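Laccase (Uncultured bacterium, PDB 4F7K) probably oxidises phenolic substrates with molecular oxygen, reducing it to water at copper centres, as a multicopper oxidase of the laccase class. Local coordinates at residues 102-105 / 106-110. Sequence-based numbering, arbitrary orientation.
Sequences HSHN and RSWEQ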
loop_
_atom_site.group_PDB
_atom_site.type_symbol
_atom_site.label_atom_id
_atom_site.label_comp_id
_atom_site.label_asym_id
_atom_site.label_seq_id
_atom_site.Cartn_x
_atom_site.Cartn_y
_atom_site.Cartn_z
ATOM N N HIS A 102 -8.184 2.818 -1.436
ATOM C CA HIS A 102 -8.477 3.763 -0.380
ATOM C C HIS A 102 -9.260 4.938 -0.954
ATOM O O HIS A 102 -9.203 5.188 -2.156
ATOM C CB HIS A 102 -7.186 4.199 0.353
ATOM C CG HIS A 102 -6.138 4.738 -0.570
ATOM N ND1 HIS A 102 -6.230 5.985 -1.149
ATOM C CD2 HIS A 102 -5.011 4.178 -1.067
ATOM C CE1 HIS A 102 -5.189 6.188 -1.933
ATOM N NE2 HIS A 102 -4.430 5.110 -1.899
ATOM N N SER A 103 -10.000 5.655 -0.124
ATOM C CA SER A 103 -10.627 6.863 -0.617
ATOM C C SER A 103 -9.553 7.765 -1.251
ATOM O O SER A 103 -8.401 7.807 -0.806
ATOM C CB SER A 103 -11.422 7.598 0.470
ATOM O OG SER A 103 -10.598 8.516 1.193
ATOM N N HIS A 104 -9.951 8.474 -2.294
ATOM C CA HIS A 104 -9.026 9.306 -3.080
ATOM C C HIS A 104 -8.365 10.413 -2.264
ATOM O O HIS A 104 -7.300 10.902 -2.642
ATOM C CB HIS A 104 -9.776 9.961 -4.246
ATOM C CG HIS A 104 -10.513 11.200 -3.848
ATOM N ND1 HIS A 104 -11.675 11.166 -3.085
ATOM C CD2 HIS A 104 -10.220 12.508 -4.040
ATOM C CE1 HIS A 104 -12.083 12.406 -2.864
ATOM N NE2 HIS A 104 -11.224 13.236 -3.442
ATOM N N ASN A 105 -9.017 10.840 -1.178
ATOM C CA ASN A 105 -8.517 11.947 -0.381
ATOM C C ASN A 105 -7.920 11.523 0.971
ATOM O O ASN A 105 -7.679 12.367 1.846
ATOM C CB ASN A 105 -9.624 12.995 -0.171
ATOM C CG ASN A 105 -10.818 12.447 0.572
ATOM O OD1 ASN A 105 -10.862 11.266 0.956
ATOM N ND2 ASN A 105 -11.814 13.297 0.757
ATOM N N ARG A 106 -7.645 10.232 1.120
ATOM C CA ARG A 106 -7.185 9.692 2.401
ATOM C C ARG A 106 -5.920 10.353 3.012
ATOM O O ARG A 106 -5.777 10.460 4.271
ATOM C CB ARG A 106 -7.038 8.168 2.325
ATOM C CG ARG A 106 -6.896 7.559 3.708
ATOM C CD ARG A 106 -6.944 6.040 3.753
ATOM N NE ARG A 106 -6.594 5.619 5.116
ATOM C CZ ARG A 106 -5.383 5.174 5.440
ATOM N NH1 ARG A 106 -4.462 5.033 4.482
ATOM N NH2 ARG A 106 -5.087 4.842 6.701
ATOM N N SER A 107 -5.062 10.874 2.142
ATOM C CA SER A 107 -3.784 11.450 2.578
ATOM C C SER A 107 -3.941 12.804 3.182
ATOM O O SER A 107 -3.036 13.284 3.856
ATOM C CB SER A 107 -2.809 11.547 1.416
ATOM O OG SER A 107 -2.350 10.260 1.100
ATOM N N TRP A 108 -5.087 13.431 2.953
ATOM C CA TRP A 108 -5.285 14.772 3.489
ATOM C C TRP A 108 -6.615 14.985 4.218
ATOM O O TRP A 108 -6.911 16.094 4.649
ATOM C CB TRP A 108 -5.075 15.828 2.395
ATOM C CG TRP A 108 -6.177 15.936 1.379
ATOM C CD1 TRP A 108 -7.317 16.684 1.485
ATOM C CD2 TRP A 108 -6.237 15.294 0.098
ATOM N NE1 TRP A 108 -8.097 16.532 0.362
ATOM C CE2 TRP A 108 -7.458 15.689 -0.508
ATOM C CE3 TRP A 108 -5.391 14.408 -0.592
ATOM C CZ2 TRP A 108 -7.836 15.257 -1.777
ATOM C CZ3 TRP A 108 -5.767 13.975 -1.869
ATOM C CH2 TRP A 108 -6.979 14.397 -2.444
ATOM N N GLU A 109 -7.417 13.938 4.359
ATOM C CA GLU A 109 -8.642 14.067 5.131
ATOM C C GLU A 109 -8.650 13.063 6.270
ATOM O O GLU A 109 -8.790 11.855 6.036
ATOM C CB GLU A 109 -9.891 13.826 4.256
ATOM C CG GLU A 109 -10.124 14.884 3.180
ATOM C CD GLU A 109 -10.621 16.261 3.682
ATOM O OE1 GLU A 109 -10.892 16.455 4.905
ATOM O OE2 GLU A 109 -10.747 17.159 2.814
ATOM N N GLN A 110 -8.575 13.596 7.486
ATOM C CA GLN A 110 -8.569 12.815 8.708
ATOM C C GLN A 110 -9.812 11.921 8.830
ATOM O O GLN A 110 -9.667 10.803 9.254
ATOM C CB GLN A 110 -8.401 13.723 9.954
ATOM C CG GLN A 110 -8.408 12.991 11.355
ATOM C CD GLN A 110 -7.289 11.937 11.513
ATOM O OE1 GLN A 110 -6.113 12.279 11.723
ATOM N NE2 GLN A 110 -7.661 10.656 11.426
HETATM O O HOH W 1 -11.767 16.514 0.125
#
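Ser103 O is gripped from opposite faces of its carbonyl plane, by Arg106 N on one side at 3.2 Å and by His102 ND1 on the other. The backbone bond closes a type I beta turn from Ser103 to Arg106 at the end of strand 97-103 of the cupredoxin-like domain. The His-Ser-His order is consistent with one of the His-X-His elements that, in multicopper oxidases, supply ligands to the trinuclear copper cluster. The 2.9 Å bond from His102 ND1 to Ser103 O is almost straight (177°) and lies in the ring plane; this bond and the one from NE2 to His62 ND1 together restrain the rotation of the His102 ring. Inside the turn, Ser103 OG donates to Asn105 OD1 at 2.8 Å, a bond reached because CG of Asn105 sits between its backbone N and carbonyl carbon (chi1 61°). CA and CB of Asn105 lie over one face of Trp108: CA stands 3.5 Å from the six-membered ring centroid, 11° off the normal, a CH-pi contact. The same indole turns its edge toward the face of His104, an offset edge-to-face pair with centroids 5.8 Å apart and planes nearly perpendicular. An alanine in place of Trp108 would probably leave Asn105 CA and CB without this aromatic cover and His104 without its edge-to-face partner. Asn105 O accepts from Trp108 N at 3.0 Å and weakly from Glu109 N. A water bridges the side chains of Asn105 and Glu109, accepting from Asn105 ND2 and donating to Glu109 OE2 at 2.9 Å.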